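Local coordinates for Rbsd/fucu transport protein family protein (Streptococcus pneumoniae, PDB 4A34) that probably interconverts the alpha and beta anomers of L-fucose as a fucose mutarotase and binds the sugar in pockets shared between subunits, at residues L14-E19 / K41-D46; I26-A31 / E52-I57; V48-L53 / A131-K136; D64-S69 / K137-E142. All coordinates share one frame; numbering follows the deposited sequence.

Interaction 1: L14-E19 / K41-D46. With K (potassium ion), chain B.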
loop_
_atom_site.group_PDB
_atom_site.type_symbol
_atom_site.label_atom_id
_atom_site.label_comp_id
_atom_site.label_asym_id
_atom_site.label_seq_id
_atom_site.Cartn_x
_atom_site.Cartn_y
_atom_site.Cartn_z
ATOM N N LEU I 14 16.281 -3.269 -16.894
ATOM C CA LEU I 14 17.668 -2.901 -16.596
ATOM C C LEU I 14 17.917 -2.843 -15.090
ATOM O O LEU I 14 18.920 -3.354 -14.610
ATOM C CB LEU I 14 18.054 -1.577 -17.270
ATOM C CG LEU I 14 19.544 -1.254 -17.473
ATOM C CD1 LEU I 14 20.426 -2.486 -17.629
ATOM C CD2 LEU I 14 19.709 -0.363 -18.687
ATOM N N LYS I 15 16.988 -2.241 -14.356
ATOM C CA LYS I 15 17.037 -2.245 -12.900
ATOM C C LYS I 15 17.187 -3.674 -12.382
ATOM O O LYS I 15 18.082 -3.963 -11.570
ATOM C CB LYS I 15 15.772 -1.606 -12.314
ATOM C CG LYS I 15 15.790 -1.467 -10.811
ATOM C CD LYS I 15 14.516 -0.811 -10.308
ATOM C CE LYS I 15 14.474 -0.730 -8.784
ATOM N NZ LYS I 15 14.199 -2.023 -8.122
ATOM N N THR I 16 16.323 -4.570 -12.857
ATOM C CA THR I 16 16.318 -5.929 -12.335
ATOM C C THR I 16 17.541 -6.738 -12.777
ATOM O O THR I 16 18.076 -7.513 -11.994
ATOM C CB THR I 16 14.934 -6.640 -12.512
ATOM O OG1 THR I 16 15.098 -8.026 -12.849
ATOM C CG2 THR I 16 14.133 -5.968 -13.551
ATOM N N LEU I 17 18.020 -6.513 -13.997
ATOM C CA LEU I 17 19.307 -7.070 -14.413
ATOM C C LEU I 17 20.419 -6.586 -13.488
ATOM O O LEU I 17 21.332 -7.343 -13.145
ATOM C CB LEU I 17 19.637 -6.677 -15.854
ATOM C CG LEU I 17 18.906 -7.358 -17.011
ATOM C CD1 LEU I 17 19.464 -6.857 -18.330
ATOM C CD2 LEU I 17 19.007 -8.876 -16.944
ATOM N N MET I 18 20.328 -5.315 -13.092
ATOM C CA MET I 18 21.303 -4.689 -12.202
ATOM C C MET I 18 21.265 -5.252 -10.782
ATOM O O MET I 18 22.310 -5.572 -10.212
ATOM C CB MET I 18 21.090 -3.174 -12.175
ATOM C CG MET I 18 21.597 -2.448 -13.404
ATOM S SD MET I 18 23.394 -2.374 -13.327
ATOM C CE MET I 18 23.622 -0.792 -12.501
ATOM N N GLU I 19 20.067 -5.373 -10.213
ATOM C CA GLU I 19 19.934 -5.817 -8.825
ATOM C C GLU I 19 20.096 -7.330 -8.665
ATOM O O GLU I 19 20.191 -7.833 -7.546
ATOM C CB GLU I 19 18.629 -5.317 -8.192
ATOM C CG GLU I 19 17.374 -5.858 -8.817
ATOM C CD GLU I 19 16.135 -5.026 -8.507
ATOM O OE1 GLU I 19 16.242 -3.794 -8.327
ATOM O OE2 GLU I 19 15.043 -5.622 -8.463
ATOM N N LYS I 41 8.640 -11.858 -9.848
ATOM C CA LYS I 41 8.687 -10.463 -10.248
ATOM C C LYS I 41 8.452 -10.406 -11.757
ATOM O O LYS I 41 9.179 -11.030 -12.503
ATOM C CB LYS I 41 10.047 -9.876 -9.865
ATOM C CG LYS I 41 10.252 -8.406 -10.179
ATOM C CD LYS I 41 11.567 -7.891 -9.565
ATOM C CE LYS I 41 11.771 -6.404 -9.858
ATOM N NZ LYS I 41 10.757 -5.549 -9.139
ATOM N N LEU I 42 7.422 -9.680 -12.189
ATOM C CA LEU I 42 7.029 -9.612 -13.598
ATOM C C LEU I 42 7.499 -8.345 -14.330
ATOM O O LEU I 42 7.250 -7.216 -13.884
ATOM C CB LEU I 42 5.508 -9.741 -13.737
ATOM C CG LEU I 42 4.929 -9.702 -15.154
ATOM C CD1 LEU I 42 5.375 -10.911 -15.961
ATOM C CD2 LEU I 42 3.420 -9.636 -15.133
ATOM N N ILE I 43 8.166 -8.551 -15.463
ATOM C CA ILE I 43 8.495 -7.481 -16.387
ATOM C C ILE I 43 7.804 -7.793 -17.705
ATOM O O ILE I 43 7.964 -8.891 -18.237
ATOM C CB ILE I 43 10.003 -7.383 -16.604
ATOM C CG1 ILE I 43 10.697 -7.073 -15.277
ATOM C CG2 ILE I 43 10.336 -6.304 -17.645
ATOM C CD1 ILE I 43 12.008 -7.781 -15.116
ATOM N N ARG I 44 7.019 -6.852 -18.223
ATOM C CA ARG I 44 6.343 -7.076 -19.491
ATOM C C ARG I 44 7.071 -6.375 -20.633
ATOM O O ARG I 44 7.200 -5.155 -20.646
ATOM C CB ARG I 44 4.868 -6.631 -19.448
ATOM C CG ARG I 44 3.970 -7.400 -18.490
ATOM C CD ARG I 44 2.522 -7.398 -18.977
ATOM N NE ARG I 44 2.339 -8.365 -20.059
ATOM C CZ ARG I 44 1.922 -9.617 -19.894
ATOM N NH1 ARG I 44 1.604 -10.066 -18.685
ATOM N NH2 ARG I 44 1.811 -10.419 -20.941
ATOM N N CYS I 45 7.531 -7.162 -21.598
ATOM C CA CYS I 45 8.117 -6.642 -22.826
ATOM C C CYS I 45 7.369 -7.192 -24.050
ATOM O O CYS I 45 7.965 -7.762 -24.972
ATOM C CB CYS I 45 9.597 -6.973 -22.856
ATOM S SG CYS I 45 10.471 -6.128 -21.537
ATOM N N ASP I 46 6.050 -7.001 -24.039
ATOM C CA ASP I 46 5.149 -7.589 -25.036
ATOM C C ASP I 46 5.520 -7.289 -26.495
ATOM O O ASP I 46 5.094 -8.011 -27.401
ATOM C CB ASP I 46 3.703 -7.163 -24.759
ATOM C CG ASP I 46 3.161 -7.750 -23.469
ATOM O OD1 ASP I 46 2.991 -8.985 -23.398
ATOM O OD2 ASP I 46 2.895 -6.975 -22.529
HETATM K K K B . 5.901 -2.970 -20.900
HETATM O O HOH W 1 4.049 -4.493 -22.583
HETATM O O HOH W 2 5.425 -2.309 -18.077
HETATM O O HOH W 3 8.383 -1.586 -21.679
#
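Helix 11-19 rests on the border strand of the chain's mixed sheet, and T16 and I43 carry this helix-on-strand contact. Their side chains reach for each other tip to tip, T16 CG2 lying 3.2 Å from I43 CD1, so short for two methyl groups that the detail is doubtful. K41, just before the strand begins, brings its CE to 4.1 Å from T16 CB. Its CG is anti to the backbone N (chi1 -178°) and the chain bends at the last bond, leaving K41 NZ 4.3 Å from E19 OE2, beyond a salt bridge. E19 has firmer partners: K15, one turn back, puts NZ 2.7 Å from E19 OE1 on the syn lone pair as a salt bridge, and the hydroxyl of Y119, from a loop, hydrogen-bonds OE2. Strand 42-45 pairs in parallel with strand 120-124, and farther along it R44 O binds a potassium ion at 2.5 Å, together with three waters and R44 O of a neighbouring subunit. The R44 guanidinium holds D46 side-on and nearly in plane.

Interaction 2: I26-A31 / E52-I57. With FUL (beta-L-fucopyranose), chain C.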
loop_
_atom_site.group_PDB
_atom_site.type_symbol
_atom_site.label_atom_id
_atom_site.label_comp_id
_atom_site.label_asym_id
_atom_site.label_seq_id
_atom_site.Cartn_x
_atom_site.Cartn_y
_atom_site.Cartn_z
ATOM N N ILE I 26 16.820 -15.593 -14.546
ATOM C CA ILE I 26 15.788 -14.786 -15.189
ATOM C C ILE I 26 15.246 -15.513 -16.406
ATOM O O ILE I 26 16.011 -16.065 -17.193
ATOM C CB ILE I 26 16.288 -13.359 -15.584
ATOM C CG1 ILE I 26 15.157 -12.577 -16.279
ATOM C CG2 ILE I 26 17.561 -13.439 -16.427
ATOM C CD1 ILE I 26 15.470 -11.169 -16.617
ATOM N N VAL I 27 13.924 -15.496 -16.550
ATOM C CA VAL I 27 13.246 -16.225 -17.610
ATOM C C VAL I 27 12.815 -15.285 -18.717
ATOM O O VAL I 27 12.140 -14.283 -18.473
ATOM C CB VAL I 27 12.012 -16.990 -17.081
ATOM C CG1 VAL I 27 11.371 -17.798 -18.188
ATOM C CG2 VAL I 27 12.395 -17.910 -15.929
ATOM N N LEU I 28 13.213 -15.613 -19.940
ATOM C CA LEU I 28 12.741 -14.887 -21.097
ATOM C C LEU I 28 11.575 -15.698 -21.629
ATOM O O LEU I 28 11.759 -16.727 -22.283
ATOM C CB LEU I 28 13.862 -14.711 -22.133
ATOM C CG LEU I 28 15.210 -14.166 -21.613
ATOM C CD1 LEU I 28 16.280 -14.090 -22.708
ATOM C CD2 LEU I 28 15.063 -12.801 -20.951
ATOM N N ALA I 29 10.366 -15.258 -21.304
ATOM C CA ALA I 29 9.172 -16.027 -21.618
ATOM C C ALA I 29 8.572 -15.633 -22.961
ATOM O O ALA I 29 8.541 -14.451 -23.308
ATOM C CB ALA I 29 8.152 -15.865 -20.516
ATOM N N ASP I 30 8.085 -16.619 -23.711
ATOM C CA ASP I 30 7.442 -16.335 -24.987
ATOM C C ASP I 30 5.967 -15.985 -24.808
ATOM O O ASP I 30 5.402 -16.188 -23.737
ATOM C CB ASP I 30 7.662 -17.471 -26.006
ATOM C CG ASP I 30 6.936 -18.779 -25.647
ATOM O OD1 ASP I 30 5.798 -18.761 -25.115
ATOM O OD2 ASP I 30 7.514 -19.847 -25.944
ATOM N N ALA I 31 5.347 -15.482 -25.873
ATOM C CA ALA I 31 3.997 -14.920 -25.809
ATOM C C ALA I 31 2.959 -15.868 -25.235
ATOM O O ALA I 31 2.006 -15.428 -24.605
ATOM C CB ALA I 31 3.562 -14.440 -27.181
ATOM N N GLU I 52 16.514 -10.931 -30.145
ATOM C CA GLU I 52 16.927 -9.539 -29.936
ATOM C C GLU I 52 17.255 -9.290 -28.462
ATOM O O GLU I 52 18.327 -8.778 -28.133
ATOM C CB GLU I 52 15.841 -8.555 -30.397
ATOM C CG GLU I 52 15.633 -8.466 -31.907
ATOM C CD GLU I 52 14.469 -9.319 -32.393
ATOM O OE1 GLU I 52 14.574 -10.570 -32.354
ATOM O OE2 GLU I 52 13.455 -8.731 -32.832
ATOM N N LEU I 53 16.337 -9.675 -27.582
ATOM C CA LEU I 53 16.519 -9.486 -26.147
ATOM C C LEU I 53 17.675 -10.317 -25.570
ATOM O O LEU I 53 18.367 -9.866 -24.649
ATOM C CB LEU I 53 15.209 -9.793 -25.404
ATOM C CG LEU I 53 15.085 -9.295 -23.964
ATOM C CD1 LEU I 53 15.306 -7.805 -23.911
ATOM C CD2 LEU I 53 13.718 -9.641 -23.402
ATOM N N LEU I 54 17.877 -11.518 -26.120
ATOM C CA LEU I 54 18.922 -12.439 -25.653
ATOM C C LEU I 54 20.330 -11.887 -25.911
ATOM O O LEU I 54 21.230 -12.023 -25.079
ATOM C CB LEU I 54 18.754 -13.819 -26.308
ATOM C CG LEU I 54 19.802 -14.908 -26.032
ATOM C CD1 LEU I 54 19.882 -15.257 -24.537
ATOM C CD2 LEU I 54 19.509 -16.142 -26.859
ATOM N N ASP I 55 20.500 -11.262 -27.074
ATOM C CA ASP I 55 21.751 -10.639 -27.456
ATOM C C ASP I 55 22.120 -9.499 -26.490
ATOM O O ASP I 55 23.271 -9.393 -26.038
ATOM C CB ASP I 55 21.625 -10.118 -28.890
ATOM C CG ASP I 55 22.967 -9.773 -29.510
ATOM O OD1 ASP I 55 23.907 -10.603 -29.428
ATOM O OD2 ASP I 55 23.074 -8.669 -30.090
ATOM N N SER I 56 21.132 -8.663 -26.168
ATOM C CA SER I 56 21.337 -7.506 -25.299
ATOM C C SER I 56 21.660 -7.925 -23.873
ATOM O O SER I 56 22.523 -7.339 -23.224
ATOM C CB SER I 56 20.101 -6.604 -25.307
ATOM O OG SER I 56 19.819 -6.124 -26.609
ATOM N N ILE I 57 20.957 -8.946 -23.397
ATOM C CA ILE I 57 21.154 -9.461 -22.047
ATOM C C ILE I 57 22.515 -10.143 -21.926
ATOM O O ILE I 57 23.232 -9.915 -20.950
ATOM C CB ILE I 57 19.973 -10.383 -21.604
ATOM C CG1 ILE I 57 18.696 -9.546 -21.463
ATOM C CG2 ILE I 57 20.291 -11.097 -20.303
ATOM C CD1 ILE I 57 17.472 -10.301 -21.022
HETATM C C1 FUL C . 3.932 -23.317 -23.242
HETATM C C2 FUL C . 4.517 -22.180 -24.090
HETATM O O2 FUL C . 5.420 -21.381 -23.360
HETATM C C3 FUL C . 5.262 -22.817 -25.260
HETATM O O3 FUL C . 5.771 -21.841 -26.129
HETATM C C4 FUL C . 4.334 -23.740 -26.030
HETATM O O4 FUL C . 3.278 -22.971 -26.540
HETATM C C5 FUL C . 3.773 -24.782 -25.071
HETATM C C6 FUL C . 2.909 -25.801 -25.804
HETATM O O5 FUL C . 3.059 -24.097 -24.047
HETATM O O1 FUL C . 3.235 -22.837 -22.121
#
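L28 CG and I57 CG1 each lie beside their own backbone N, opposite the carbonyl carbon (chi1 -50° and -67°), and this sends the two side chains at each other tip to tip. L28 CD2 ends 3.5 Å from I57 CD1. The same L28 methyl also approaches L53 CD2 at 4.2 Å, while the other branch, L28 CD1, meets L54 CD1 at 4.2 Å. One strand leucine thus fills the space between three helix side chains, wholly by apolar contact. Beyond the strand, D30 turns to the bound beta-L-fucopyranose instead. Its carboxylate accepts two sugar hydroxyls, D30 OD2 from FUL O3 at 2.7 Å and D30 OD1 from FUL O2 at 3.2 Å. D30 OD2 takes a further bond from A131 N, which should steady the carboxylate against the sugar; H22 of a neighbouring subunit holds the same ligand. The helix segment 52-57 runs roughly antiparallel to strand residues 26-29, their N-to-C directions 157° apart and their axes 10.5 Å apart at closest approach. The strand lies between strands 120-124 and 133-136, where L28 touches V122 and L135, and L54 also packs on Y89 and M92 of helix 85-93.

Interaction 3: V48-L53 / A131-K136. With FUL (beta-L-fucopyranose), chain C.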
loop_
_atom_site.group_PDB
_atom_site.type_symbol
_atom_site.label_atom_id
_atom_site.label_comp_id
_atom_site.label_asym_id
_atom_site.label_seq_id
_atom_site.Cartn_x
_atom_site.Cartn_y
_atom_site.Cartn_z
ATOM N N VAL I 48 8.692 -7.101 -27.785
ATOM C CA VAL I 48 10.038 -7.573 -28.111
ATOM C C VAL I 48 10.105 -9.089 -28.392
ATOM O O VAL I 48 9.445 -9.901 -27.728
ATOM C CB VAL I 48 11.038 -7.215 -26.994
ATOM C CG1 VAL I 48 12.481 -7.301 -27.511
ATOM C CG2 VAL I 48 10.755 -5.810 -26.440
ATOM N N ASN I 49 10.901 -9.443 -29.399
ATOM C CA ASN I 49 11.194 -10.831 -29.741
ATOM C C ASN I 49 12.437 -11.256 -28.965
ATOM O O ASN I 49 13.287 -10.414 -28.641
ATOM C CB ASN I 49 11.407 -10.982 -31.260
ATOM C CG ASN I 49 10.105 -10.844 -32.061
ATOM O OD1 ASN I 49 9.037 -11.274 -31.616
ATOM N ND2 ASN I 49 10.198 -10.260 -33.253
ATOM N N ILE I 50 12.544 -12.550 -28.669
ATOM C CA ILE I 50 13.550 -13.046 -27.720
ATOM C C ILE I 50 15.010 -13.029 -28.205
ATOM O O ILE I 50 15.879 -12.651 -27.424
ATOM C CB ILE I 50 13.157 -14.426 -27.107
ATOM C CG1 ILE I 50 11.847 -14.286 -26.316
ATOM C CG2 ILE I 50 14.291 -14.977 -26.227
ATOM C CD1 ILE I 50 11.223 -15.580 -25.799
ATOM N N PRO I 51 15.288 -13.433 -29.472
ATOM C CA PRO I 51 16.685 -13.357 -29.941
ATOM C C PRO I 51 17.295 -11.960 -29.815
ATOM O O PRO I 51 18.452 -11.833 -29.409
ATOM C CB PRO I 51 16.618 -13.796 -31.423
ATOM C CG PRO I 51 15.176 -13.990 -31.750
ATOM C CD PRO I 51 14.419 -14.114 -30.455
ATOM N N GLU I 52 16.514 -10.931 -30.145
ATOM C CA GLU I 52 16.927 -9.539 -29.936
ATOM C C GLU I 52 17.255 -9.290 -28.462
ATOM O O GLU I 52 18.327 -8.778 -28.133
ATOM C CB GLU I 52 15.841 -8.555 -30.397
ATOM C CG GLU I 52 15.633 -8.466 -31.907
ATOM C CD GLU I 52 14.469 -9.319 -32.393
ATOM O OE1 GLU I 52 14.574 -10.570 -32.354
ATOM O OE2 GLU I 52 13.455 -8.731 -32.832
ATOM N N LEU I 53 16.337 -9.675 -27.582
ATOM C CA LEU I 53 16.519 -9.486 -26.147
ATOM C C LEU I 53 17.675 -10.317 -25.570
ATOM O O LEU I 53 18.367 -9.866 -24.649
ATOM C CB LEU I 53 15.209 -9.793 -25.404
ATOM C CG LEU I 53 15.085 -9.295 -23.964
ATOM C CD1 LEU I 53 15.306 -7.805 -23.911
ATOM C CD2 LEU I 53 13.718 -9.641 -23.402
ATOM N N ALA I 131 10.011 -21.411 -26.869
ATOM C CA ALA I 131 11.030 -20.395 -27.159
ATOM C C ALA I 131 11.559 -19.758 -25.886
ATOM O O ALA I 131 12.318 -18.785 -25.928
ATOM C CB ALA I 131 10.454 -19.323 -28.088
ATOM N N ASN I 132 11.144 -20.325 -24.762
ATOM C CA ASN I 132 11.458 -19.809 -23.454
ATOM C C ASN I 132 12.892 -20.150 -23.075
ATOM O O ASN I 132 13.375 -21.219 -23.417
ATOM C CB ASN I 132 10.479 -20.413 -22.452
ATOM C CG ASN I 132 9.033 -20.150 -22.823
ATOM O OD1 ASN I 132 8.530 -19.048 -22.624
ATOM N ND2 ASN I 132 8.354 -21.161 -23.358
ATOM N N ILE I 133 13.573 -19.245 -22.380
ATOM C CA ILE I 133 14.950 -19.491 -21.953
ATOM C C ILE I 133 15.070 -19.141 -20.483
ATOM O O ILE I 133 14.380 -18.244 -20.019
ATOM C CB ILE I 133 15.981 -18.627 -22.745
ATOM C CG1 ILE I 133 15.721 -18.663 -24.252
ATOM C CG2 ILE I 133 17.409 -19.077 -22.465
ATOM C CD1 ILE I 133 16.671 -17.787 -25.052
ATOM N N ILE I 134 15.926 -19.846 -19.746
ATOM C CA ILE I 134 16.309 -19.404 -18.398
ATOM C C ILE I 134 17.802 -19.174 -18.360
ATOM O O ILE I 134 18.581 -20.048 -18.742
ATOM C CB ILE I 134 15.933 -20.394 -17.276
ATOM C CG1 ILE I 134 14.458 -20.785 -17.359
ATOM C CG2 ILE I 134 16.251 -19.779 -15.913
ATOM C CD1 ILE I 134 14.063 -21.860 -16.403
ATOM N N LEU I 135 18.181 -17.978 -17.918
ATOM C CA LEU I 135 19.571 -17.564 -17.839
ATOM C C LEU I 135 19.923 -17.362 -16.383
ATOM O O LEU I 135 19.127 -16.794 -15.625
ATOM C CB LEU I 135 19.765 -16.260 -18.605
ATOM C CG LEU I 135 19.346 -16.212 -20.078
ATOM C CD1 LEU I 135 19.419 -14.779 -20.578
ATOM C CD2 LEU I 135 20.245 -17.121 -20.920
ATOM N N LYS I 136 21.103 -17.836 -15.991
ATOM C CA LYS I 136 21.577 -17.728 -14.609
ATOM C C LYS I 136 22.805 -16.811 -14.501
ATOM O O LYS I 136 23.861 -17.111 -15.047
ATOM C CB LYS I 136 21.871 -19.120 -14.027
ATOM C CG LYS I 136 22.248 -19.112 -12.542
ATOM C CD LYS I 136 22.920 -20.414 -12.110
ATOM C CE LYS I 136 21.955 -21.379 -11.469
ATOM N NZ LYS I 136 21.523 -20.936 -10.128
HETATM C C1 FUL C . 3.932 -23.317 -23.242
HETATM C C2 FUL C . 4.517 -22.180 -24.090
HETATM O O2 FUL C . 5.420 -21.381 -23.360
HETATM C C3 FUL C . 5.262 -22.817 -25.260
HETATM O O3 FUL C . 5.771 -21.841 -26.129
HETATM C C4 FUL C . 4.334 -23.740 -26.030
HETATM O O4 FUL C . 3.278 -22.971 -26.540
HETATM C C5 FUL C . 3.773 -24.782 -25.071
HETATM C C6 FUL C . 2.909 -25.801 -25.804
HETATM O O5 FUL C . 3.059 -24.097 -24.047
HETATM O O1 FUL C . 3.235 -22.837 -22.121
#
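The peptide carbonyl of A131 is the flat group that I50 meets: I50 CD1 comes within 3.4 Å of A131 O, and the Y89 hydroxyl bonds that same oxygen. The second flat group, the N132 carboxamide, belongs to a side chain that leaves its backbone away from the helix, and both of its polar atoms are bonded. N132 ND2 donates to FUL O2 at 2.9 Å with an N-H...O angle of 152°, and N132 OD1 accepts from D30 N, so the two bonds define which way round the amide sits. The two isoleucines slide past each other in opposite directions, with I50 CG2 3.9 Å from I133 CD1. The first torsion of I50 puts CG2 anti to its own N and CG1 beside it (chi1 -62°), and the branches divide the work, CG2 to I133 and CD1 to A131. A131 CB adds a looser touch, 4.5 Å from I50 CD1. Successive residues therefore alternate: A131 and I133 turn to the helix, N132 away from it. I50 and I133 both also touch Y89 of helix 85-93. Here the first turn of helix 50-60 covers the start of strand 133-136, while N132, just before the strand, lines the L-fucose pocket of this RbsD/FucU family protein.

Interaction 4: D64-S69 / K137-E142. With FUL (beta-L-fucopyranose), chain D.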
loop_
_atom_site.group_PDB
_atom_site.type_symbol
_atom_site.label_atom_id
_atom_site.label_comp_id
_atom_site.label_asym_id
_atom_site.label_seq_id
_atom_site.Cartn_x
_atom_site.Cartn_y
_atom_site.Cartn_z
ATOM N N ASP I 64 26.530 -17.900 -15.309
ATOM C CA ASP I 64 27.103 -18.591 -14.166
ATOM C C ASP I 64 27.980 -19.781 -14.568
ATOM O O ASP I 64 27.496 -20.783 -15.104
ATOM C CB ASP I 64 25.980 -19.048 -13.232
ATOM C CG ASP I 64 26.463 -19.325 -11.824
ATOM O OD1 ASP I 64 27.683 -19.238 -11.562
ATOM O OD2 ASP I 64 25.608 -19.632 -10.970
ATOM N N SER I 65 29.270 -19.655 -14.279
ATOM C CA SER I 65 30.251 -20.696 -14.569
ATOM C C SER I 65 30.317 -21.748 -13.461
ATOM O O SER I 65 30.914 -22.806 -13.637
ATOM C CB SER I 65 31.627 -20.059 -14.729
ATOM O OG SER I 65 32.126 -19.659 -13.462
ATOM N N TYR I 66 29.696 -21.450 -12.324
ATOM C CA TYR I 66 29.823 -22.270 -11.115
ATOM C C TYR I 66 28.880 -23.476 -11.085
ATOM O O TYR I 66 28.826 -24.218 -10.098
ATOM C CB TYR I 66 29.649 -21.385 -9.863
ATOM C CG TYR I 66 30.872 -20.546 -9.544
ATOM C CD1 TYR I 66 31.203 -19.422 -10.309
ATOM C CD2 TYR I 66 31.704 -20.881 -8.482
ATOM C CE1 TYR I 66 32.331 -18.662 -10.024
ATOM C CE2 TYR I 66 32.836 -20.119 -8.189
ATOM C CZ TYR I 66 33.138 -19.021 -8.961
ATOM O OH TYR I 66 34.253 -18.289 -8.659
ATOM N N VAL I 67 28.146 -23.666 -12.179
ATOM C CA VAL I 67 27.218 -24.792 -12.331
ATOM C C VAL I 67 27.359 -25.340 -13.738
ATOM O O VAL I 67 27.911 -24.670 -14.615
ATOM C CB VAL I 67 25.716 -24.391 -12.090
ATOM C CG1 VAL I 67 25.493 -23.917 -10.659
ATOM C CG2 VAL I 67 25.256 -23.329 -13.093
ATOM N N ASP I 68 26.848 -26.551 -13.947
ATOM C CA ASP I 68 26.892 -27.196 -15.253
ATOM C C ASP I 68 26.021 -26.466 -16.267
ATOM O O ASP I 68 26.494 -26.068 -17.341
ATOM C CB ASP I 68 26.471 -28.665 -15.134
ATOM C CG ASP I 68 27.647 -29.594 -14.858
ATOM O OD1 ASP I 68 28.748 -29.102 -14.501
ATOM O OD2 ASP I 68 27.464 -30.826 -15.005
ATOM N N SER I 69 24.750 -26.288 -15.914
ATOM C CA SER I 69 23.786 -25.652 -16.802
ATOM C C SER I 69 23.428 -24.234 -16.356
ATOM O O SER I 69 22.797 -24.037 -15.309
ATOM C CB SER I 69 22.526 -26.506 -16.931
ATOM O OG SER I 69 21.682 -25.987 -17.944
ATOM N N LYS I 137 22.647 -15.706 -13.776
ATOM C CA LYS I 137 23.657 -14.650 -13.665
ATOM C C LYS I 137 24.986 -15.100 -13.037
ATOM O O LYS I 137 25.006 -15.709 -11.961
ATOM C CB LYS I 137 23.077 -13.446 -12.907
ATOM C CG LYS I 137 24.084 -12.330 -12.648
ATOM C CD LYS I 137 23.411 -11.013 -12.318
ATOM C CE LYS I 137 24.378 -9.854 -12.429
ATOM N NZ LYS I 137 23.660 -8.561 -12.283
ATOM N N GLY I 138 26.084 -14.782 -13.722
ATOM C CA GLY I 138 27.429 -15.127 -13.268
ATOM C C GLY I 138 28.150 -13.970 -12.607
ATOM O O GLY I 138 27.634 -12.850 -12.557
ATOM N N VAL I 139 29.349 -14.245 -12.100
ATOM C CA VAL I 139 30.184 -13.257 -11.421
ATOM C C VAL I 139 30.673 -12.175 -12.384
ATOM O O VAL I 139 30.981 -12.454 -13.541
ATOM C CB VAL I 139 31.397 -13.939 -10.738
ATOM C CG1 VAL I 139 32.184 -12.950 -9.907
ATOM C CG2 VAL I 139 30.939 -15.098 -9.858
ATOM N N VAL I 140 30.716 -10.934 -11.908
ATOM C CA VAL I 140 31.300 -9.828 -12.664
ATOM C C VAL I 140 32.639 -9.460 -12.016
ATOM O O VAL I 140 32.677 -8.982 -10.875
ATOM C CB VAL I 140 30.346 -8.606 -12.730
ATOM C CG1 VAL I 140 31.026 -7.419 -13.409
ATOM C CG2 VAL I 140 29.056 -8.969 -13.454
ATOM N N VAL I 141 33.731 -9.709 -12.741
ATOM C CA VAL I 141 35.086 -9.562 -12.189
ATOM C C VAL I 141 35.769 -8.301 -12.729
ATOM O O VAL I 141 35.714 -8.023 -13.936
ATOM C CB VAL I 141 35.971 -10.819 -12.467
ATOM C CG1 VAL I 141 37.374 -10.663 -11.864
ATOM C CG2 VAL I 141 35.305 -12.095 -11.935
ATOM N N GLU I 142 36.403 -7.550 -11.823
ATOM C CA GLU I 142 37.137 -6.331 -12.172
ATOM C C GLU I 142 38.340 -6.641 -13.070
ATOM O O GLU I 142 39.195 -7.458 -12.708
ATOM C CB GLU I 142 37.586 -5.590 -10.900
HETATM C C1 FUL D . 28.942 -14.954 -4.440
HETATM C C2 FUL D . 29.657 -13.600 -4.493
HETATM O O2 FUL D . 29.155 -12.777 -3.479
HETATM C C3 FUL D . 31.150 -13.850 -4.264
HETATM O O3 FUL D . 31.928 -12.685 -4.381
HETATM C C4 FUL D . 31.658 -14.883 -5.259
HETATM O O4 FUL D . 31.504 -14.347 -6.548
HETATM C C5 FUL D . 30.820 -16.154 -5.152
HETATM C C6 FUL D . 31.326 -17.249 -6.087
HETATM O O5 FUL D . 29.471 -15.820 -5.440
HETATM O O1 FUL D . 27.550 -14.817 -4.601
HETATM O O HOH W 4 30.750 -16.819 -13.568
#
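Between D64 and G138 the backbones press directly together, with the two CA atoms 3.6 Å apart and D64 N 3.5 Å from G138 N. G138 has no side chain to hold them off. Beside it, D64 CB lies 3.7 Å from K137 O, and this is the tight, buried half of the contact. The D64 side chain also shapes its own loop: D64 OD1 accepts from Y66 N at 3.1 Å (N-H...O 159°), forming an Asx turn, the donor coming from well above the carboxylate plane. H22 NE2 bonds the same oxygen, and H22 ND1 bonds the fucose, which makes D64 a second-shell residue to the sugar. The other half is looser and partly exposed. There Y66 and V139 cross obliquely, Y66 CE1 3.8 Å from V139 CG2, and a water links the loops by accepting from both S65 N and V139 N. The sugar completes this side. Its C6 methyl lies over one face of the Y66 ring, offset toward the rim and 3.8 Å from Y66 CZ, while V139 CG2 approaches FUL O4 at 3.4 Å. D30, Y112, Y130 and N132 of a neighbouring subunit hold the same fucose. Segment 64-69 lies in the loop between helix 50-60 and strand 71-74. The loop 137-142 follows directly on strand 133-136, whose last residue, K136, pairs with D64 through the backbone.

In the fold
Interactions 2 and 3 lie near the centre of the chain, only about 2 Å apart between centres, and share helix 50-60; their strands, 25-29 and 133-136, are sheet neighbours, joined by the I26 N to L135 O bond. Both are mainly aliphatic where helix meets sheet, and the residues that bond the sugar, D30 and N132, lie just past the end of one strand and just before the start of the other. Interaction 1 is also buried but farther out, adding charged side chains and a potassium site shared with another subunit; L17 packs on I26 and I57, tying it to interaction 2. Interaction 4, farthest from the centre, joins two loops and supplies the complementary side of the same kind of intersubunit fucose pocket.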